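PDB 4ITL: tetraacyldisaccharide 4'-kinase from Aquifex aeolicus, which transfers the gamma-phosphate of ATP to the 4'-position of a tetraacyldisaccharide 1-phosphate, forming lipid IVA in the last step of lipid IVA biosynthesis. Local coordinates for the phosphomethylphosphonic acid adenylate ester site. Residues are numbered along the deposited sequence; one frame, centred on the assembly and turned at random.

The phosphomethylphosphonic acid adenylate ester site. Residues 48-53, 100, 103, 187, 206, 208, 235, 240-241, 244, 278-280, 294, 296. With ACP (phosphomethylphosphonic acid adenylate ester), chain B.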
ATOM      1  N   GLY A  48       2.011  -5.484   6.238  1.00 36.26           N
ATOM      2  CA  GLY A  48       1.516  -4.162   5.906  1.00 37.15           C
ATOM      3  C   GLY A  48       2.387  -3.065   6.481  1.00 35.83           C
ATOM      4  O   GLY A  48       2.766  -3.120   7.643  1.00 33.72           O
ATOM      5  N   SER A  49       2.714  -2.072   5.665  1.00 25.27           N
ATOM      6  CA  SER A  49       3.519  -0.946   6.113  1.00 30.22           C
ATOM      7  C   SER A  49       3.018   0.421   5.666  1.00 24.16           C
ATOM      8  O   SER A  49       3.784   1.373   5.666  1.00 29.66           O
ATOM      9  CB  SER A  49       4.962  -1.123   5.660  1.00 42.78           C
ATOM     10  OG  SER A  49       5.024  -1.167   4.251  1.00 53.29           O
ATOM     11  N   GLY A  50       1.756   0.528   5.280  1.00 27.71           N
ATOM     12  CA  GLY A  50       1.245   1.760   4.708  1.00 17.27           C
ATOM     13  C   GLY A  50       1.727   2.125   3.317  1.00 19.46           C
ATOM     14  O   GLY A  50       1.774   3.293   2.960  1.00 24.24           O
ATOM     15  N   LYS A  51       2.083   1.123   2.529  1.00 22.27           N
ATOM     16  CA  LYS A  51       2.526   1.345   1.170  1.00 21.28           C
ATOM     17  C   LYS A  51       1.439   1.919   0.280  1.00 23.73           C
ATOM     18  O   LYS A  51       1.695   2.853  -0.516  1.00 23.21           O
ATOM     19  CB  LYS A  51       2.988   0.032   0.538  1.00 23.34           C
ATOM     20  CG  LYS A  51       4.389  -0.441   0.860  1.00 32.24           C
ATOM     21  CD  LYS A  51       4.582  -1.861   0.315  1.00 32.92           C
ATOM     22  CE  LYS A  51       3.783  -2.847   1.208  1.00 43.57           C
ATOM     23  NZ  LYS A  51       3.754  -4.204   0.678  1.00 55.80           N
ATOM     24  N   THR A  52       0.249   1.335   0.339  1.00 20.37           N
ATOM     25  CA  THR A  52      -0.848   1.837  -0.484  1.00 24.03           C
ATOM     26  C   THR A  52      -1.116   3.316  -0.208  1.00 29.80           C
ATOM     27  O   THR A  52      -1.294   4.117  -1.138  1.00 25.78           O
ATOM     28  CB  THR A  52      -2.126   1.034  -0.265  1.00 32.23           C
ATOM     29  OG1 THR A  52      -2.410   1.046   1.123  1.00 40.51           O
ATOM     30  CG2 THR A  52      -1.940  -0.384  -0.700  1.00 31.26           C
ATOM     31  N   SER A  53      -1.165   3.669   1.066  1.00 23.51           N
ATOM     32  CA  SER A  53      -1.368   5.033   1.476  1.00 23.64           C
ATOM     33  C   SER A  53      -0.307   5.983   0.985  1.00 26.36           C
ATOM     34  O   SER A  53      -0.600   7.118   0.563  1.00 24.50           O
ATOM     35  CB  SER A  53      -1.373   5.046   2.997  1.00 24.66           C
ATOM     36  OG  SER A  53      -2.402   4.182   3.444  1.00 32.31           O
ATOM     37  N   GLU A 100      -6.365  -4.359  -3.507  1.00 32.09           N
ATOM     38  CA  GLU A 100      -5.530  -3.147  -3.421  1.00 28.98           C
ATOM     39  C   GLU A 100      -5.390  -2.367  -4.736  1.00 31.74           C
ATOM     40  O   GLU A 100      -5.509  -1.138  -4.744  1.00 31.17           O
ATOM     41  CB  GLU A 100      -4.167  -3.441  -2.766  1.00 26.48           C
ATOM     42  CG  GLU A 100      -4.375  -3.917  -1.297  1.00 44.60           C
ATOM     43  CD  GLU A 100      -3.125  -4.488  -0.627  1.00 37.43           C
ATOM     44  OE1 GLU A 100      -2.056  -4.446  -1.246  1.00 37.37           O
ATOM     45  OE2 GLU A 100      -3.199  -4.956   0.538  1.00 42.05           O
ATOM     46  N   LEU A 103      -8.655  -0.548  -4.988  1.00 33.34           N
ATOM     47  CA  LEU A 103      -8.806   0.491  -3.958  1.00 33.64           C
ATOM     48  C   LEU A 103      -8.059   1.757  -4.407  1.00 26.26           C
ATOM     49  O   LEU A 103      -8.589   2.891  -4.382  1.00 33.14           O
ATOM     50  CB  LEU A 103      -8.254  -0.018  -2.635  1.00 32.59           C
ATOM     51  CG  LEU A 103      -8.046   1.030  -1.517  1.00 41.58           C
ATOM     52  CD1 LEU A 103      -9.371   1.406  -0.929  1.00 36.30           C
ATOM     53  CD2 LEU A 103      -7.087   0.523  -0.427  1.00 37.98           C
ATOM     54  N   TYR A 187       3.549   4.612  10.177  1.00 31.96           N
ATOM     55  CA  TYR A 187       2.711   4.396  11.336  1.00 30.26           C
ATOM     56  C   TYR A 187       3.119   5.216  12.521  1.00 32.59           C
ATOM     57  O   TYR A 187       2.982   4.757  13.660  1.00 37.23           O
ATOM     58  CB  TYR A 187       2.697   2.919  11.746  1.00 33.31           C
ATOM     59  CG  TYR A 187       2.102   1.992  10.722  1.00 36.23           C
ATOM     60  CD1 TYR A 187       1.380   2.473   9.636  1.00 37.37           C
ATOM     61  CD2 TYR A 187       2.280   0.625  10.824  1.00 44.48           C
ATOM     62  CE1 TYR A 187       0.838   1.602   8.712  1.00 29.95           C
ATOM     63  CE2 TYR A 187       1.753  -0.246   9.914  1.00 43.68           C
ATOM     64  CZ  TYR A 187       1.027   0.232   8.849  1.00 38.32           C
ATOM     65  OH  TYR A 187       0.499  -0.685   7.933  1.00 34.13           O
ATOM     66  N   ARG A 206      -0.636   9.153   9.575  1.00 33.14           N
ATOM     67  CA  ARG A 206      -1.997   9.037   9.097  1.00 29.27           C
ATOM     68  C   ARG A 206      -2.881   9.859  10.001  1.00 39.02           C
ATOM     69  O   ARG A 206      -2.943   9.617  11.220  1.00 38.90           O
ATOM     70  CB  ARG A 206      -2.439   7.574   9.071  1.00 32.96           C
ATOM     71  CG  ARG A 206      -1.670   6.763   8.025  1.00 28.61           C
ATOM     72  CD  ARG A 206      -2.057   5.293   8.013  1.00 30.09           C
ATOM     73  NE  ARG A 206      -1.843   4.714   9.324  1.00 32.46           N
ATOM     74  CZ  ARG A 206      -2.232   3.495   9.667  1.00 40.27           C
ATOM     75  NH1 ARG A 206      -2.817   2.713   8.778  1.00 34.74           N
ATOM     76  NH2 ARG A 206      -2.038   3.059  10.898  1.00 39.66           N
ATOM     77  N   PHE A 208      -6.392  10.625  11.014  1.00 37.66           N
ATOM     78  CA  PHE A 208      -7.711  10.029  10.937  1.00 41.06           C
ATOM     79  C   PHE A 208      -8.753  11.088  11.138  1.00 46.40           C
ATOM     80  O   PHE A 208      -8.977  11.522  12.237  1.00 58.51           O
ATOM     81  CB  PHE A 208      -7.823   8.949  11.996  1.00 36.01           C
ATOM     82  CG  PHE A 208      -6.973   7.794  11.694  1.00 41.57           C
ATOM     83  CD1 PHE A 208      -5.731   7.669  12.290  1.00 35.04           C
ATOM     84  CD2 PHE A 208      -7.356   6.882  10.716  1.00 42.00           C
ATOM     85  CE1 PHE A 208      -4.894   6.620  11.957  1.00 42.64           C
ATOM     86  CE2 PHE A 208      -6.527   5.827  10.376  1.00 42.34           C
ATOM     87  CZ  PHE A 208      -5.289   5.693  10.999  1.00 34.46           C
ATOM     88  N   LEU A 235      -6.766  -7.352   6.964  1.00 26.05           N
ATOM     89  CA  LEU A 235      -5.645  -6.454   6.754  1.00 29.61           C
ATOM     90  C   LEU A 235      -4.379  -7.255   6.953  1.00 31.53           C
ATOM     91  O   LEU A 235      -4.418  -8.333   7.525  1.00 34.83           O
ATOM     92  CB  LEU A 235      -5.665  -5.294   7.734  1.00 30.44           C
ATOM     93  CG  LEU A 235      -6.785  -4.278   7.599  1.00 28.85           C
ATOM     94  CD1 LEU A 235      -6.542  -3.136   8.559  1.00 27.05           C
ATOM     95  CD2 LEU A 235      -6.911  -3.767   6.181  1.00 33.01           C
ATOM     96  N   GLN A 240      -3.214  -2.953  14.288  1.00 38.00           N
ATOM     97  CA  GLN A 240      -2.984  -1.503  14.283  1.00 33.46           C
ATOM     98  C   GLN A 240      -4.292  -0.742  14.074  1.00 39.23           C
ATOM     99  O   GLN A 240      -4.472   0.365  14.608  1.00 38.26           O
ATOM    100  CB  GLN A 240      -1.865  -1.038  13.311  1.00 31.71           C
ATOM    101  CG  GLN A 240      -1.955  -1.503  11.908  1.00 34.22           C
ATOM    102  CD  GLN A 240      -2.945  -0.715  11.082  1.00 38.69           C
ATOM    103  OE1 GLN A 240      -3.128   0.511  11.274  1.00 31.75           O
ATOM    104  NE2 GLN A 240      -3.614  -1.414  10.155  1.00 37.49           N
ATOM    105  N   PHE A 241      -5.222  -1.353  13.352  1.00 35.27           N
ATOM    106  CA  PHE A 241      -6.521  -0.735  13.139  1.00 37.85           C
ATOM    107  C   PHE A 241      -7.280  -0.677  14.449  1.00 38.16           C
ATOM    108  O   PHE A 241      -7.807   0.385  14.801  1.00 40.46           O
ATOM    109  CB  PHE A 241      -7.334  -1.493  12.085  1.00 34.13           C
ATOM    110  CG  PHE A 241      -8.711  -0.952  11.877  1.00 29.59           C
ATOM    111  CD1 PHE A 241      -8.912   0.397  11.643  1.00 32.50           C
ATOM    112  CD2 PHE A 241      -9.808  -1.802  11.851  1.00 36.78           C
ATOM    113  CE1 PHE A 241     -10.189   0.893  11.421  1.00 33.35           C
ATOM    114  CE2 PHE A 241     -11.093  -1.306  11.627  1.00 35.53           C
ATOM    115  CZ  PHE A 241     -11.279   0.034  11.408  1.00 30.64           C
ATOM    116  N   VAL A 244      -5.732   2.044  16.582  1.00 39.77           N
ATOM    117  CA  VAL A 244      -6.165   3.365  16.106  1.00 42.56           C
ATOM    118  C   VAL A 244      -7.571   3.717  16.666  1.00 43.62           C
ATOM    119  O   VAL A 244      -7.795   4.817  17.175  1.00 41.04           O
ATOM    120  CB  VAL A 244      -6.120   3.447  14.555  1.00 39.23           C
ATOM    121  CG1 VAL A 244      -6.944   4.639  13.990  1.00 36.01           C
ATOM    122  CG2 VAL A 244      -4.651   3.490  14.039  1.00 45.45           C
ATOM    123  N   THR A 278     -12.427  -0.504   7.257  1.00 26.53           N
ATOM    124  CA  THR A 278     -11.473   0.335   6.559  1.00 25.38           C
ATOM    125  C   THR A 278     -11.874   0.453   5.096  1.00 26.87           C
ATOM    126  O   THR A 278     -12.689  -0.317   4.598  1.00 25.12           O
ATOM    127  CB  THR A 278     -10.015  -0.213   6.623  1.00 31.42           C
ATOM    128  OG1 THR A 278      -9.823  -1.276   5.694  1.00 26.81           O
ATOM    129  CG2 THR A 278      -9.669  -0.725   8.012  1.00 35.92           C
ATOM    130  N   PRO A 279     -11.271   1.399   4.376  1.00 29.15           N
ATOM    131  CA  PRO A 279     -11.647   1.490   2.963  1.00 28.76           C
ATOM    132  C   PRO A 279     -11.327   0.235   2.131  1.00 27.57           C
ATOM    133  O   PRO A 279     -12.051  -0.085   1.175  1.00 26.66           O
ATOM    134  CB  PRO A 279     -10.842   2.693   2.484  1.00 28.66           C
ATOM    135  CG  PRO A 279     -10.738   3.553   3.680  1.00 26.39           C
ATOM    136  CD  PRO A 279     -10.514   2.580   4.819  1.00 25.32           C
ATOM    137  N   LYS A 280     -10.225  -0.431   2.464  1.00 25.91           N
ATOM    138  CA  LYS A 280      -9.802  -1.670   1.828  1.00 26.64           C
ATOM    139  C   LYS A 280     -10.872  -2.712   1.971  1.00 31.75           C
ATOM    140  O   LYS A 280     -11.161  -3.453   1.034  1.00 27.33           O
ATOM    141  CB  LYS A 280      -8.448  -2.146   2.424  1.00 23.54           C
ATOM    142  CG  LYS A 280      -8.040  -3.530   2.074  1.00 30.73           C
ATOM    143  CD  LYS A 280      -6.608  -3.809   2.473  1.00 34.33           C
ATOM    144  CE  LYS A 280      -6.364  -5.309   2.475  1.00 35.19           C
ATOM    145  NZ  LYS A 280      -4.900  -5.608   2.535  1.00 32.22           N
ATOM    146  N   LEU A 294     -13.488   4.123   8.429  1.00 31.22           N
ATOM    147  CA  LEU A 294     -12.614   5.198   8.876  1.00 31.04           C
ATOM    148  C   LEU A 294     -11.600   5.525   7.769  1.00 36.63           C
ATOM    149  O   LEU A 294     -10.939   4.639   7.227  1.00 30.84           O
ATOM    150  CB  LEU A 294     -11.880   4.746  10.127  1.00 32.90           C
ATOM    151  CG  LEU A 294     -10.971   5.753  10.822  1.00 38.78           C
ATOM    152  CD1 LEU A 294     -11.773   6.887  11.484  1.00 35.03           C
ATOM    153  CD2 LEU A 294     -10.148   5.026  11.862  1.00 39.18           C
ATOM    154  N   PHE A 296      -8.519   8.518   6.348  1.00 27.93           N
ATOM    155  CA  PHE A 296      -7.468   9.370   6.870  1.00 36.91           C
ATOM    156  C   PHE A 296      -6.757  10.106   5.750  1.00 36.63           C
ATOM    157  O   PHE A 296      -6.795   9.675   4.596  1.00 32.20           O
ATOM    158  CB  PHE A 296      -6.434   8.523   7.630  1.00 36.37           C
ATOM    159  CG  PHE A 296      -5.893   7.361   6.831  1.00 31.99           C
ATOM    160  CD1 PHE A 296      -4.692   7.474   6.124  1.00 26.70           C
ATOM    161  CD2 PHE A 296      -6.574   6.154   6.787  1.00 28.85           C
ATOM    162  CE1 PHE A 296      -4.197   6.394   5.371  1.00 25.37           C
ATOM    163  CE2 PHE A 296      -6.083   5.082   6.042  1.00 33.60           C
ATOM    164  CZ  PHE A 296      -4.892   5.207   5.330  1.00 25.45           C
TER
HETATM  165  PG  ACP B 401       0.120  -4.712   1.888  1.00 46.13           P
HETATM  166  O1G ACP B 401      -0.399  -5.590   0.766  1.00 47.30           O
HETATM  167  O2G ACP B 401       1.631  -4.881   2.151  1.00 41.07           O
HETATM  168  O3G ACP B 401      -0.641  -5.117   3.190  1.00 50.40           O
HETATM  169  PB  ACP B 401      -0.216  -1.831   2.763  1.00 31.33           P
HETATM  170  O1B ACP B 401      -0.522  -0.489   2.129  1.00 22.58           O
HETATM  171  O2B ACP B 401       1.235  -1.752   3.239  1.00 32.79           O
HETATM  172  C3B ACP B 401      -0.305  -2.996   1.365  1.00 41.65           C
HETATM  173  PA  ACP B 401      -1.845  -1.302   4.987  1.00 36.86           P
HETATM  174  O1A ACP B 401      -1.075  -0.321   5.846  1.00 31.24           O
HETATM  175  O2A ACP B 401      -2.582  -2.340   5.756  1.00 20.45           O
HETATM  176  O3A ACP B 401      -0.936  -2.282   4.083  1.00 34.81           O
HETATM  177  O5' ACP B 401      -2.871  -0.462   4.098  1.00 40.17           O
HETATM  178  C5' ACP B 401      -3.854  -1.167   3.360  1.00 25.99           C
HETATM  179  C4' ACP B 401      -5.152  -0.372   3.278  1.00 25.26           C
HETATM  180  O4' ACP B 401      -5.933  -0.831   4.383  1.00 24.12           O
HETATM  181  C3' ACP B 401      -5.065   1.107   3.443  1.00 24.48           C
HETATM  182  O3' ACP B 401      -4.861   1.798   2.289  1.00 20.98           O
HETATM  183  C2' ACP B 401      -6.395   1.425   4.042  1.00 28.52           C
HETATM  184  O2' ACP B 401      -7.468   1.482   3.154  1.00 29.85           O
HETATM  185  C1' ACP B 401      -6.574   0.269   4.948  1.00 25.34           C
HETATM  186  N9  ACP B 401      -6.099   0.485   6.312  1.00 31.39           N
HETATM  187  C8  ACP B 401      -5.059  -0.118   6.939  1.00 34.87           C
HETATM  188  N7  ACP B 401      -4.977   0.352   8.203  1.00 22.21           N
HETATM  189  C5  ACP B 401      -5.975   1.224   8.403  1.00 32.06           C
HETATM  190  C6  ACP B 401      -6.390   2.008   9.479  1.00 34.92           C
HETATM  191  N6  ACP B 401      -5.672   1.964  10.729  1.00 32.84           N
HETATM  192  N1  ACP B 401      -7.444   2.821   9.340  1.00 28.98           N
HETATM  193  C2  ACP B 401      -8.125   2.911   8.171  1.00 38.64           C
HETATM  194  N3  ACP B 401      -7.769   2.170   7.099  1.00 26.38           N
HETATM  195  C4  ACP B 401      -6.700   1.336   7.195  1.00 30.55           C
HETATM  196  O   HOH W   1      -2.247   2.477   5.978  1.00 24.94           O
HETATM  197  O   HOH W   2      -3.052  -4.275   4.722  1.00 28.86           O
HETATM  198  O   HOH W   3       3.566  -5.891   3.862  1.00 36.77           O
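AMP-PCP, a non-hydrolysable ATP analogue, lies almost wholly buried with its phosphates cradled by the P-loop (Walker A motif) of this LpxK kinase, at the N-terminal end of helix 51-61. The beta-phosphate is gripped mainly by backbone: Ser49 N and Lys51 N both donate to O2B, while O1B takes Thr52 N and, at 2.6 Å, the Thr52 hydroxyl OG1. With chi1 at 55°, that hydroxyl sits between its own backbone N and carbonyl carbon, where it also bonds the ribose O3'. The Lys51 chain, bent at chi3 (-73°), runs alongside the phosphates and brings NZ to the gamma-phosphate O2G in a 2.7 Å salt bridge. Glu100 reaches in extended, and its OE1 lies 2.8 Å from O1G, a contact between two acceptors that would be repulsive unless one of them carries a proton. Its OE2 offers the anti lone pair to Lys280 NZ, which would partly offset the negative charge. Tyr187 meets the alpha-phosphate edge-on, OH donating to O1A at 2.6 Å in the ring plane.

At the adenine edge, the Gln240 amide reads N6 and N7 together: OE1 accepts from N6 in the carbonyl plane, on a lone pair, and NE2 donates to N7 at 3.0 Å. Arg206 NH2 approaches OE1 from above that plane, fixing the amide's orientation, while the Arg206 guanidinium is itself covered on one face by Tyr187 CE1. An alanine here in place of Gln240 would probably weaken adenine recognition, losing both bonds to the base and the acceptor that holds Arg206.

Around the base, Thr278 CG2 lies over the six-membered ring, 3.8 Å from its centroid, and is also centred over the Phe241 ring. Phe241 turns its CD1 edge to the same face of adenine, near N1 and C6. Phe296 brings CE2 to the opposite face, near N3 and C2, its plane at 80° to the base. Leu235 CD1 packs against C8, while the Lys280 methylenes run beside the ribose.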